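K5 lyase (Enterobacteria phage k1-5, PDB 2X3H) cleaves the K5 capsular polysaccharide, a heparin-like glycosaminoglycan, by a lyase reaction, and is built as a trimeric viral tail spike. Local coordinates at residues Q156-S161 and S184-P189; E437-S442 and R457-G462; N331-S336 and A364-S369; A93-D98 and D114-G119. All blocks are in the same frame, centred on the assembly; numbering follows the deposited sequence.

Contact 1 of 4, residues Q156-S161 and S184-P189; sequences QGQQVS and SLIAYP
Val-160 and Leu-185 lie level on parallel chains, as do Ser-161 and Ile-186. The amide of Val-160 donates to Ser-184 O at 2.9 Å, and Val-160 O accepts from Ile-186 N at 3.0 Å. One sheet face carries Val-160 and Leu-185, lying side by side and pointing the same way, with CG1 of the valine 3.7 Å from CD1 of the leucine; branched apolar residues suit this buried packing. These are successive coils of a parallel beta-helix, and the chain turns a corner at Ser-184 and Leu-185. At this corner Ser-184 OG donates to Gln-159 OE1 over 2.8 Å, in the carbonyl plane, while also hydrogen-bonding Tyr-236 OH; the long extended glutamine reaches the hydroxyl, and the small serine fits against Phe-175. On the other face Ile-186 CG2 touches both Gln-158 CG, 3.8 Å away, and Ser-161 OG, which lie on the same side of it. Gln-158 folds back at chi2 (-50°), presenting its methylenes to the isoleucine while its OE1 takes the amide of Phe-183. A water joins Ser-161 OG, to which it donates at 2.8 Å, with Tyr-188 OH at 2.7 Å.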
loop_
_atom_site.group_PDB
_atom_site.type_symbol
_atom_site.label_atom_id
_atom_site.label_comp_id
_atom_site.label_asym_id
_atom_site.label_seq_id
_atom_site.Cartn_x
_atom_site.Cartn_y
_atom_site.Cartn_z
ATOM N N GLN A 156 34.512 -15.608 -11.125
ATOM C CA GLN A 156 33.369 -16.212 -10.415
ATOM C C GLN A 156 33.629 -16.387 -8.921
ATOM O O GLN A 156 34.699 -16.820 -8.506
ATOM C CB GLN A 156 33.022 -17.567 -11.040
ATOM C CG GLN A 156 32.015 -18.410 -10.266
ATOM C CD GLN A 156 30.606 -17.825 -10.271
ATOM O OE1 GLN A 156 30.150 -17.274 -11.275
ATOM N NE2 GLN A 156 29.906 -17.958 -9.144
ATOM N N GLY A 157 32.633 -16.055 -8.105
ATOM C CA GLY A 157 32.735 -16.269 -6.672
ATOM C C GLY A 157 31.616 -15.598 -5.891
ATOM O O GLY A 157 31.250 -14.458 -6.201
ATOM N N GLN A 158 31.073 -16.314 -4.902
ATOM C CA GLN A 158 30.122 -15.740 -3.932
ATOM C C GLN A 158 30.920 -15.188 -2.756
ATOM O O GLN A 158 31.898 -15.808 -2.319
ATOM C CB GLN A 158 29.153 -16.789 -3.345
ATOM C CG GLN A 158 28.618 -17.914 -4.248
ATOM C CD GLN A 158 28.029 -17.453 -5.564
ATOM O OE1 GLN A 158 27.743 -16.276 -5.772
ATOM N NE2 GLN A 158 27.833 -18.407 -6.470
ATOM N N GLN A 159 30.488 -14.065 -2.195
ATOM C CA GLN A 159 31.155 -13.541 -1.004
ATOM C C GLN A 159 30.764 -14.311 0.265
ATOM O O GLN A 159 31.628 -14.848 0.961
ATOM C CB GLN A 159 30.917 -12.034 -0.830
ATOM C CG GLN A 159 31.457 -11.166 -1.958
ATOM C CD GLN A 159 31.299 -9.686 -1.653
ATOM O OE1 GLN A 159 30.209 -9.129 -1.771
ATOM N NE2 GLN A 159 32.397 -9.037 -1.267
ATOM N N VAL A 160 29.470 -14.364 0.570
ATOM C CA VAL A 160 28.974 -15.165 1.691
ATOM C C VAL A 160 27.876 -16.097 1.206
ATOM O O VAL A 160 26.888 -15.647 0.616
ATOM C CB VAL A 160 28.397 -14.280 2.821
ATOM C CG1 VAL A 160 27.739 -15.133 3.895
ATOM C CG2 VAL A 160 29.483 -13.419 3.436
ATOM N N SER A 161 28.060 -17.396 1.446
ATOM C CA SER A 161 27.084 -18.423 1.073
ATOM C C SER A 161 26.478 -19.058 2.317
ATOM O O SER A 161 27.199 -19.483 3.230
ATOM C CB SER A 161 27.745 -19.532 0.238
ATOM O OG SER A 161 28.328 -19.027 -0.947
ATOM N N SER A 184 26.831 -11.257 -3.593
ATOM C CA SER A 184 27.376 -10.845 -2.306
ATOM C C SER A 184 26.904 -11.767 -1.193
ATOM O O SER A 184 27.699 -12.245 -0.401
ATOM C CB SER A 184 27.017 -9.385 -2.000
ATOM O OG SER A 184 27.686 -8.532 -2.912
ATOM N N LEU A 185 25.598 -12.015 -1.148
ATOM C CA LEU A 185 25.025 -12.900 -0.155
ATOM C C LEU A 185 24.038 -13.836 -0.842
ATOM O O LEU A 185 23.083 -13.379 -1.457
ATOM C CB LEU A 185 24.317 -12.078 0.930
ATOM C CG LEU A 185 23.558 -12.857 2.016
ATOM C CD1 LEU A 185 24.474 -13.769 2.826
ATOM C CD2 LEU A 185 22.835 -11.890 2.943
ATOM N N ILE A 186 24.274 -15.138 -0.743
ATOM C CA ILE A 186 23.401 -16.109 -1.404
ATOM C C ILE A 186 23.010 -17.195 -0.415
ATOM O O ILE A 186 23.855 -17.741 0.271
ATOM C CB ILE A 186 24.070 -16.736 -2.667
ATOM C CG1 ILE A 186 23.176 -17.815 -3.271
ATOM C CG2 ILE A 186 25.440 -17.326 -2.326
ATOM C CD1 ILE A 186 23.743 -18.508 -4.479
ATOM N N ALA A 187 21.717 -17.496 -0.349
ATOM C CA ALA A 187 21.234 -18.637 0.421
ATOM C C ALA A 187 20.570 -19.618 -0.530
ATOM O O ALA A 187 19.798 -19.212 -1.407
ATOM C CB ALA A 187 20.252 -18.176 1.495
ATOM N N TYR A 188 20.865 -20.911 -0.381
ATOM C CA TYR A 188 20.285 -21.916 -1.274
ATOM C C TYR A 188 20.083 -23.252 -0.559
ATOM O O TYR A 188 20.599 -23.458 0.524
ATOM C CB TYR A 188 21.137 -22.094 -2.541
ATOM C CG TYR A 188 22.601 -22.425 -2.294
ATOM C CD1 TYR A 188 23.559 -21.418 -2.207
ATOM C CD2 TYR A 188 23.029 -23.747 -2.162
ATOM C CE1 TYR A 188 24.902 -21.707 -1.983
ATOM C CE2 TYR A 188 24.377 -24.048 -1.944
ATOM C CZ TYR A 188 25.306 -23.022 -1.861
ATOM O OH TYR A 188 26.649 -23.314 -1.646
ATOM N N PRO A 189 19.291 -24.155 -1.157
ATOM C CA PRO A 189 19.045 -25.447 -0.497
ATOM C C PRO A 189 20.287 -26.322 -0.506
ATOM O O PRO A 189 21.000 -26.340 -1.494
ATOM C CB PRO A 189 17.959 -26.094 -1.371
ATOM C CG PRO A 189 17.421 -24.994 -2.246
ATOM C CD PRO A 189 18.557 -24.022 -2.426
HETATM O O HOH W 1 28.327 -21.369 -2.525
#

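Contact 2 of 4, residues E437-S442 and R457-G462; sequences EWRIKS and RMLGDG
Arg-457 O accepts one hydrogen bond from segment 437-442, from Trp-438 N at 2.8 Å (172°); the CA-H of Glu-437 adds a weak C-H...O contact, and the oxygen also lies at the edge of the indole, in its plane, 3.4 Å from Trp-438 CE3. The two short strands are parallel, and their sheet runs on across both interfaces, 437-439 pairing with a strand of the second subunit and 457-459 with one of the third, consistent with strands of three chains interleaved around the trimer. Trp-438 and Met-458 share one face, side by side, with Met-458 CE 4.3 Å above the indole plane and offset toward its rim. These large apolar side chains suit an interface, since Trp-438 also stacks on Tyr-428 of the second subunit and meets Trp-438 of the third edge-to-face. The opposite face mixes charge and apolar surface. Arg-439, bent at chi3 (69°), swings its NH2 back to Glu-437 OE1, a 3.1 Å salt bridge that meets the oxygen from above the carboxylate plane; Leu-459 CD1 sits over one face of the same guanidinium. Glu-437 OE2 also pairs with Arg-435, whereas Arg-457, extended from CG to NE, gives its NE to Asp-454 O. Between Glu-437 and Arg-457 charges face each other without direct bonding. A water bridges them, donating to Glu-437 OE2 at 2.8 Å and accepting from Arg-457 NH1 at 2.9 Å, at the guanidinium edge.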
loop_
_atom_site.group_PDB
_atom_site.type_symbol
_atom_site.label_atom_id
_atom_site.label_comp_id
_atom_site.label_asym_id
_atom_site.label_seq_id
_atom_site.Cartn_x
_atom_site.Cartn_y
_atom_site.Cartn_z
ATOM N N GLU A 437 -22.259 -3.005 -16.280
ATOM C CA GLU A 437 -23.564 -3.117 -15.649
ATOM C C GLU A 437 -23.555 -2.534 -14.258
ATOM O O GLU A 437 -22.635 -2.791 -13.474
ATOM C CB GLU A 437 -24.048 -4.573 -15.617
ATOM C CG GLU A 437 -23.231 -5.530 -14.764
ATOM C CD GLU A 437 -24.005 -6.808 -14.442
ATOM O OE1 GLU A 437 -24.205 -7.111 -13.249
ATOM O OE2 GLU A 437 -24.428 -7.489 -15.386
ATOM N N TRP A 438 -24.596 -1.745 -13.983
ATOM C CA TRP A 438 -24.815 -1.097 -12.697
ATOM C C TRP A 438 -26.158 -1.551 -12.152
ATOM O O TRP A 438 -27.125 -1.679 -12.902
ATOM C CB TRP A 438 -24.914 0.416 -12.899
ATOM C CG TRP A 438 -23.638 1.081 -13.311
ATOM C CD1 TRP A 438 -22.736 1.698 -12.497
ATOM C CD2 TRP A 438 -23.130 1.220 -14.654
ATOM N NE1 TRP A 438 -21.682 2.195 -13.242
ATOM C CE2 TRP A 438 -21.903 1.924 -14.568
ATOM C CE3 TRP A 438 -23.593 0.822 -15.920
ATOM C CZ2 TRP A 438 -21.136 2.239 -15.698
ATOM C CZ3 TRP A 438 -22.823 1.138 -17.047
ATOM C CH2 TRP A 438 -21.603 1.836 -16.923
ATOM N N ARG A 439 -26.221 -1.763 -10.842
ATOM C CA ARG A 439 -27.512 -1.924 -10.174
ATOM C C ARG A 439 -27.499 -1.203 -8.840
ATOM O O ARG A 439 -26.487 -1.186 -8.141
ATOM C CB ARG A 439 -27.907 -3.393 -10.028
ATOM C CG ARG A 439 -27.038 -4.188 -9.110
ATOM C CD ARG A 439 -27.431 -5.656 -9.205
ATOM N NE ARG A 439 -27.050 -6.151 -10.515
ATOM C CZ ARG A 439 -27.605 -7.188 -11.136
ATOM N NH1 ARG A 439 -28.581 -7.881 -10.565
ATOM N NH2 ARG A 439 -27.159 -7.532 -12.336
ATOM N N ILE A 440 -28.623 -0.582 -8.492
ATOM C CA ILE A 440 -28.689 0.171 -7.258
ATOM C C ILE A 440 -28.683 -0.751 -6.031
ATOM O O ILE A 440 -28.203 -0.377 -4.960
ATOM C CB ILE A 440 -29.930 1.089 -7.238
ATOM C CG1 ILE A 440 -29.935 1.981 -8.486
ATOM C CG2 ILE A 440 -29.952 1.922 -5.959
ATOM C CD1 ILE A 440 -28.625 2.734 -8.701
ATOM N N LYS A 441 -29.193 -1.966 -6.214
ATOM C CA LYS A 441 -29.314 -2.956 -5.137
ATOM C C LYS A 441 -29.324 -4.354 -5.738
ATOM O O LYS A 441 -29.472 -4.522 -6.946
ATOM C CB LYS A 441 -30.605 -2.745 -4.341
ATOM C CG LYS A 441 -31.864 -2.842 -5.181
ATOM C CD LYS A 441 -33.069 -2.587 -4.300
ATOM C CE LYS A 441 -34.138 -3.579 -4.580
ATOM N NZ LYS A 441 -33.687 -4.950 -4.215
ATOM N N SER A 442 -29.170 -5.365 -4.891
ATOM C CA SER A 442 -29.344 -6.732 -5.356
ATOM C C SER A 442 -30.733 -6.883 -5.964
ATOM O O SER A 442 -31.715 -6.366 -5.431
ATOM C CB SER A 442 -29.166 -7.716 -4.207
ATOM O OG SER A 442 -27.805 -7.799 -3.853
ATOM N N ARG A 457 -25.931 -1.795 -19.007
ATOM C CA ARG A 457 -27.146 -2.095 -18.232
ATOM C C ARG A 457 -27.218 -1.207 -17.009
ATOM O O ARG A 457 -26.309 -1.202 -16.193
ATOM C CB ARG A 457 -27.158 -3.574 -17.817
ATOM C CG ARG A 457 -27.107 -4.552 -19.000
ATOM C CD ARG A 457 -27.005 -6.023 -18.539
ATOM N NE ARG A 457 -26.767 -6.904 -19.686
ATOM C CZ ARG A 457 -26.872 -8.230 -19.650
ATOM N NH1 ARG A 457 -27.178 -8.856 -18.511
ATOM N NH2 ARG A 457 -26.652 -8.944 -20.757
ATOM N N MET A 458 -28.310 -0.456 -16.889
ATOM C CA MET A 458 -28.535 0.424 -15.747
ATOM C C MET A 458 -29.830 -0.009 -15.084
ATOM O O MET A 458 -30.917 0.261 -15.588
ATOM C CB MET A 458 -28.594 1.876 -16.212
ATOM C CG MET A 458 -27.208 2.339 -16.623
ATOM S SD MET A 458 -27.259 4.010 -17.271
ATOM C CE MET A 458 -25.619 4.521 -16.791
ATOM N N LEU A 459 -29.690 -0.691 -13.943
ATOM C CA LEU A 459 -30.769 -1.515 -13.396
ATOM C C LEU A 459 -31.267 -1.014 -12.052
ATOM O O LEU A 459 -30.509 -0.446 -11.237
ATOM C CB LEU A 459 -30.269 -2.950 -13.211
ATOM C CG LEU A 459 -29.614 -3.556 -14.453
ATOM C CD1 LEU A 459 -28.922 -4.865 -14.123
ATOM C CD2 LEU A 459 -30.612 -3.727 -15.586
ATOM N N GLY A 460 -32.545 -1.265 -11.814
ATOM C CA GLY A 460 -33.156 -0.978 -10.515
ATOM C C GLY A 460 -34.560 -1.553 -10.411
ATOM O O GLY A 460 -35.118 -2.021 -11.392
ATOM N N ASP A 461 -35.096 -1.538 -9.191
ATOM C CA ASP A 461 -36.483 -1.918 -8.898
ATOM C C ASP A 461 -37.351 -0.662 -9.016
ATOM O O ASP A 461 -36.837 0.462 -9.065
ATOM C CB ASP A 461 -36.613 -2.393 -7.440
ATOM C CG ASP A 461 -36.047 -3.779 -7.173
ATOM O OD1 ASP A 461 -35.827 -4.589 -8.095
ATOM O OD2 ASP A 461 -35.868 -4.075 -5.973
ATOM N N GLY A 462 -38.671 -0.844 -9.069
ATOM C CA GLY A 462 -39.622 0.293 -9.030
ATOM C C GLY A 462 -39.477 1.205 -10.239
ATOM O O GLY A 462 -39.223 0.733 -11.361
HETATM O O HOH W 2 -27.168 -8.015 -15.774
#

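Contact 3 of 4, residues N331-S336 and A364-S369; sequences NNVLMS and ASVFPS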
loop_
_atom_site.group_PDB
_atom_site.type_symbol
_atom_site.label_atom_id
_atom_site.label_comp_id
_atom_site.label_asym_id
_atom_site.label_seq_id
_atom_site.Cartn_x
_atom_site.Cartn_y
_atom_site.Cartn_z
ATOM N N ASN A 331 0.943 -3.190 -7.176
ATOM C CA ASN A 331 0.227 -2.002 -6.714
ATOM C C ASN A 331 1.136 -0.779 -6.597
ATOM O O ASN A 331 2.240 -0.859 -6.062
ATOM C CB ASN A 331 -0.488 -2.283 -5.377
ATOM C CG ASN A 331 -1.634 -1.288 -5.094
ATOM O OD1 ASN A 331 -1.601 -0.566 -4.105
ATOM N ND2 ASN A 331 -2.638 -1.251 -5.965
ATOM N N ASN A 332 0.668 0.341 -7.132
ATOM C CA ASN A 332 1.325 1.642 -6.978
ATOM C C ASN A 332 2.732 1.703 -7.562
ATOM O O ASN A 332 3.708 1.848 -6.823
ATOM C CB ASN A 332 1.360 2.060 -5.504
ATOM C CG ASN A 332 -0.011 2.354 -4.944
ATOM O OD1 ASN A 332 -0.196 2.356 -3.725
ATOM N ND2 ASN A 332 -0.974 2.586 -5.819
ATOM N N VAL A 333 2.821 1.605 -8.885
ATOM C CA VAL A 333 4.071 1.843 -9.606
ATOM C C VAL A 333 4.100 3.306 -10.046
ATOM O O VAL A 333 3.329 3.715 -10.916
ATOM C CB VAL A 333 4.204 0.948 -10.848
ATOM C CG1 VAL A 333 5.566 1.139 -11.503
ATOM C CG2 VAL A 333 3.989 -0.519 -10.470
ATOM N N LEU A 334 4.979 4.089 -9.441
ATOM C CA LEU A 334 5.137 5.495 -9.803
ATOM C C LEU A 334 6.423 5.606 -10.612
ATOM O O LEU A 334 7.514 5.364 -10.093
ATOM C CB LEU A 334 5.192 6.350 -8.532
ATOM C CG LEU A 334 5.488 7.855 -8.657
ATOM C CD1 LEU A 334 4.966 8.493 -9.921
ATOM C CD2 LEU A 334 5.092 8.635 -7.390
ATOM N N MET A 335 6.292 5.935 -11.891
ATOM C CA MET A 335 7.462 6.008 -12.766
ATOM C C MET A 335 7.592 7.394 -13.402
ATOM O O MET A 335 6.607 7.987 -13.845
ATOM C CB MET A 335 7.376 4.909 -13.832
ATOM C CG MET A 335 8.523 4.887 -14.849
ATOM S SD MET A 335 8.436 3.335 -15.748
ATOM C CE MET A 335 9.125 3.755 -17.350
ATOM N N SER A 336 8.814 7.916 -13.441
ATOM C CA SER A 336 9.024 9.215 -14.055
ATOM C C SER A 336 10.408 9.283 -14.676
ATOM O O SER A 336 11.176 8.337 -14.577
ATOM C CB SER A 336 8.829 10.331 -13.027
ATOM O OG SER A 336 9.877 10.342 -12.075
ATOM N N ALA A 364 -2.352 -4.439 -12.246
ATOM C CA ALA A 364 -1.335 -3.403 -11.979
ATOM C C ALA A 364 -2.009 -2.060 -11.805
ATOM O O ALA A 364 -2.882 -1.706 -12.597
ATOM C CB ALA A 364 -0.326 -3.332 -13.135
ATOM N N SER A 365 -1.600 -1.305 -10.792
ATOM C CA SER A 365 -2.046 0.094 -10.673
ATOM C C SER A 365 -0.832 0.991 -10.845
ATOM O O SER A 365 0.177 0.822 -10.156
ATOM C CB SER A 365 -2.770 0.350 -9.348
ATOM O OG SER A 365 -1.961 0.026 -8.229
ATOM N N VAL A 366 -0.937 1.940 -11.772
ATOM C CA VAL A 366 0.245 2.633 -12.273
ATOM C C VAL A 366 0.060 4.138 -12.447
ATOM O O VAL A 366 -1.057 4.611 -12.684
ATOM C CB VAL A 366 0.706 2.023 -13.611
ATOM C CG1 VAL A 366 1.005 0.517 -13.429
ATOM C CG2 VAL A 366 -0.334 2.245 -14.686
ATOM N N PHE A 367 1.187 4.848 -12.361
ATOM C CA PHE A 367 1.242 6.303 -12.463
ATOM C C PHE A 367 2.375 6.647 -13.445
ATOM O O PHE A 367 3.526 6.828 -13.019
ATOM C CB PHE A 367 1.586 6.901 -11.085
ATOM C CG PHE A 367 0.571 6.602 -10.019
ATOM C CD1 PHE A 367 0.661 5.440 -9.263
ATOM C CD2 PHE A 367 -0.486 7.473 -9.783
ATOM C CE1 PHE A 367 -0.296 5.160 -8.270
ATOM C CE2 PHE A 367 -1.427 7.212 -8.815
ATOM C CZ PHE A 367 -1.346 6.062 -8.052
ATOM N N PRO A 368 2.077 6.701 -14.759
ATOM C CA PRO A 368 3.064 7.064 -15.791
ATOM C C PRO A 368 3.295 8.585 -15.824
ATOM O O PRO A 368 2.847 9.282 -16.741
ATOM C CB PRO A 368 2.423 6.548 -17.086
ATOM C CG PRO A 368 0.925 6.679 -16.817
ATOM C CD PRO A 368 0.765 6.332 -15.340
ATOM N N SER A 369 3.988 9.075 -14.799
ATOM C CA SER A 369 4.270 10.508 -14.658
ATOM C C SER A 369 5.470 10.916 -15.515
ATOM O O SER A 369 6.526 11.323 -15.008
ATOM C CB SER A 369 4.495 10.840 -13.183
ATOM O OG SER A 369 3.351 10.450 -12.419
#
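Ser-365 meets the opposite strand with two oxygens: its OG accepts from Asn-332 N at 2.9 Å (164°), and its carbonyl O from Val-333 N at 3.0 Å. Both strands belong to one face of the parallel beta-helix, on successive coils, and the bonding pattern continues along them. Val-333 O takes the amide of Phe-367 at 2.8 Å, and Phe-367 O takes that of Met-335 at 3.1 Å. Segment 331-336 spends one extra residue at Asn-332, whose positive phi (62°) asparagine tolerates well; the serine hydroxyl, set between its own backbone N and carbonyl carbon (chi1 57°), satisfies the amide there. At the far end Pro-368, whose ring fixes phi near the value the turn needs, sits at the centre of an inverse gamma turn that does not call on an N-H at that position; Ser-369 N makes weak bonds to Met-335 O across the contact and to Phe-367 O within the turn. Pro-368 O is taken by Arg-395 NH1. Val-333 and Val-366, on one face, pack with Ile-352 inside the coil. Leu-334 and Phe-367 occupy the other face, toward the third subunit, where Tyr-363 of that chain meets the phenyl ring edge-to-face. Leu-334 CD1 touches Phe-367 CB at 3.9 Å and Ser-369 OG at 3.6 Å. The phenyl ring turns its edge to Val-333 O, whose distance to CD1 is 3.6 Å.

Contact 4 of 4, residues A93-D98 and D114-G119; sequences AVTISD and DGRGSG. Unlike the reference sequence in segment 93-98: Ile-96 (reference Val).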
loop_
_atom_site.group_PDB
_atom_site.type_symbol
_atom_site.label_atom_id
_atom_site.label_comp_id
_atom_site.label_asym_id
_atom_site.label_seq_id
_atom_site.Cartn_x
_atom_site.Cartn_y
_atom_site.Cartn_z
ATOM N N ALA A 93 30.447 -17.416 20.337
ATOM C CA ALA A 93 30.219 -16.209 19.566
ATOM C C ALA A 93 31.582 -15.602 19.270
ATOM O O ALA A 93 32.379 -15.385 20.179
ATOM C CB ALA A 93 29.345 -15.239 20.341
ATOM N N VAL A 94 31.845 -15.336 18.000
ATOM C CA VAL A 94 33.157 -14.881 17.556
ATOM C C VAL A 94 33.102 -13.380 17.304
ATOM O O VAL A 94 32.118 -12.876 16.752
ATOM C CB VAL A 94 33.589 -15.617 16.255
ATOM C CG1 VAL A 94 34.916 -15.090 15.721
ATOM C CG2 VAL A 94 33.669 -17.130 16.483
ATOM N N THR A 95 34.145 -12.675 17.732
ATOM C CA THR A 95 34.277 -11.248 17.444
ATOM C C THR A 95 35.523 -11.033 16.602
ATOM O O THR A 95 36.627 -11.424 17.005
ATOM C CB THR A 95 34.387 -10.402 18.735
ATOM O OG1 THR A 95 33.196 -10.542 19.530
ATOM C CG2 THR A 95 34.619 -8.916 18.402
ATOM N N ILE A 96 35.348 -10.432 15.431
ATOM C CA ILE A 96 36.468 -10.093 14.570
ATOM C C ILE A 96 36.338 -8.610 14.228
ATOM O O ILE A 96 35.594 -8.226 13.328
ATOM C CB ILE A 96 36.516 -10.984 13.309
ATOM C CG1 ILE A 96 36.654 -12.453 13.714
ATOM C CG2 ILE A 96 37.670 -10.580 12.409
ATOM C CD1 ILE A 96 36.605 -13.422 12.542
ATOM N N SER A 97 37.051 -7.781 14.985
ATOM C CA SER A 97 36.897 -6.348 14.885
ATOM C C SER A 97 38.237 -5.614 14.916
ATOM O O SER A 97 39.287 -6.230 15.151
ATOM C CB SER A 97 35.984 -5.847 16.018
ATOM O OG SER A 97 36.616 -5.932 17.291
ATOM N N ASP A 98 38.180 -4.309 14.655
ATOM C CA ASP A 98 39.339 -3.405 14.759
ATOM C C ASP A 98 40.514 -3.846 13.885
ATOM O O ASP A 98 41.661 -3.898 14.333
ATOM C CB ASP A 98 39.798 -3.250 16.226
ATOM C CG ASP A 98 38.786 -2.517 17.103
ATOM O OD1 ASP A 98 37.844 -1.883 16.574
ATOM O OD2 ASP A 98 38.937 -2.576 18.349
ATOM N N ASP A 114 30.491 -11.381 14.817
ATOM C CA ASP A 114 30.176 -9.960 14.974
ATOM C C ASP A 114 31.456 -9.176 14.713
ATOM O O ASP A 114 32.517 -9.535 15.230
ATOM C CB ASP A 114 29.668 -9.677 16.394
ATOM C CG ASP A 114 29.423 -8.192 16.655
ATOM O OD1 ASP A 114 29.153 -7.455 15.694
ATOM O OD2 ASP A 114 29.472 -7.766 17.830
ATOM N N GLY A 115 31.359 -8.129 13.896
ATOM C CA GLY A 115 32.506 -7.278 13.578
ATOM C C GLY A 115 32.566 -5.934 14.301
ATOM O O GLY A 115 33.496 -5.146 14.069
ATOM N N ARG A 116 31.596 -5.677 15.181
ATOM C CA ARG A 116 31.527 -4.425 15.951
ATOM C C ARG A 116 31.593 -3.145 15.084
ATOM O O ARG A 116 31.934 -2.059 15.577
ATOM C CB ARG A 116 32.597 -4.402 17.061
ATOM C CG ARG A 116 32.461 -5.544 18.078
ATOM C CD ARG A 116 33.605 -5.566 19.110
ATOM N NE ARG A 116 33.682 -4.352 19.918
ATOM C CZ ARG A 116 34.760 -3.581 20.014
ATOM N NH1 ARG A 116 35.877 -3.889 19.363
ATOM N NH2 ARG A 116 34.719 -2.494 20.775
ATOM N N GLY A 117 31.244 -3.278 13.808
ATOM C CA GLY A 117 31.305 -2.173 12.849
ATOM C C GLY A 117 32.701 -1.780 12.399
ATOM O O GLY A 117 32.860 -0.840 11.621
ATOM N N SER A 118 33.722 -2.473 12.889
ATOM C CA SER A 118 35.091 -2.096 12.535
ATOM C C SER A 118 35.917 -3.220 11.925
ATOM O O SER A 118 37.015 -2.975 11.407
ATOM C CB SER A 118 35.827 -1.517 13.743
ATOM O OG SER A 118 36.019 -2.513 14.733
ATOM N N GLY A 119 35.414 -4.449 11.995
ATOM C CA GLY A 119 36.103 -5.567 11.368
ATOM C C GLY A 119 35.856 -5.618 9.869
ATOM O O GLY A 119 34.736 -5.365 9.402
HETATM O O HOH W 3 37.576 -1.404 20.327
#
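Backbone bonds come first: Asp-114 N donates to Val-94 O at 2.9 Å, and Ile-96 N to Asp-114 O at 3.0 Å, a short parallel pairing near the N-terminal end of the beta-helix that gives way to a tight turn. Within 114-119, Asp-114 OD1 accepts from Arg-116 N, an Asx turn for which the short carboxylate is well suited, and Gly-115 O receives the amides of both Ser-118 and Gly-119. Hydroxyl and charged groups close the far end. The guanidinium of Arg-116, bent at chi3 (61°), points NH1 at Ser-97 OG, which lies in its plane at 3.0 Å; that hydroxyl also bonds Ser-67 O. The same NH1 makes a weak salt bridge to Asp-98 OD2, 3.5 Å away, with the carboxylate and guanidinium planes 73° apart. A water bridges the same two groups, donating to Asp-98 OD2 and accepting from Arg-116 NH2. The other carboxylate oxygen, Asp-98 OD1, takes the hydroxyl of Ser-118 at 2.7 Å on its anti side, though tilted out of the carboxylate plane, and also the amide of Ala-93 of the third subunit, so the aspartate serves both the turn and the trimer. Apolar contact is slight: Thr-95 CG2 touches the aliphatic part of Arg-116, at CD. Gly-119, without a side chain, lets its CA come close to Ile-96 O and Ser-97. That buried carbonyl of Ile-96 lacks a hydrogen-bond donor and is met by C-H groups, with Gly-115 CA at 3.2 Å and Gly-119 CA at 3.3 Å.

In the fold
From the N terminus, contact 4 closes first, joining strand 94-95 to the turn after 112-114 where the beta-helix begins. Contact 1 follows, its centre about 21 Å away, linking 160-163 with 186-188 in the seven-stranded parallel sheet of another helix face. Contact 3 lies further along, joining strands 329-336 and 363-369 of the same run of paired strands that contact 4 starts. Contact 2 comes last, beyond the helix, in strands 436-439 and 456-459. All four loops close in series; none nests in or crosses another. Contacts 4 and 2, centres about 69 Å apart, lie on opposite sides of the chain's centre. Contacts 2, 3 and 4 touch neighbouring subunits, whereas contact 1 stays within its chain.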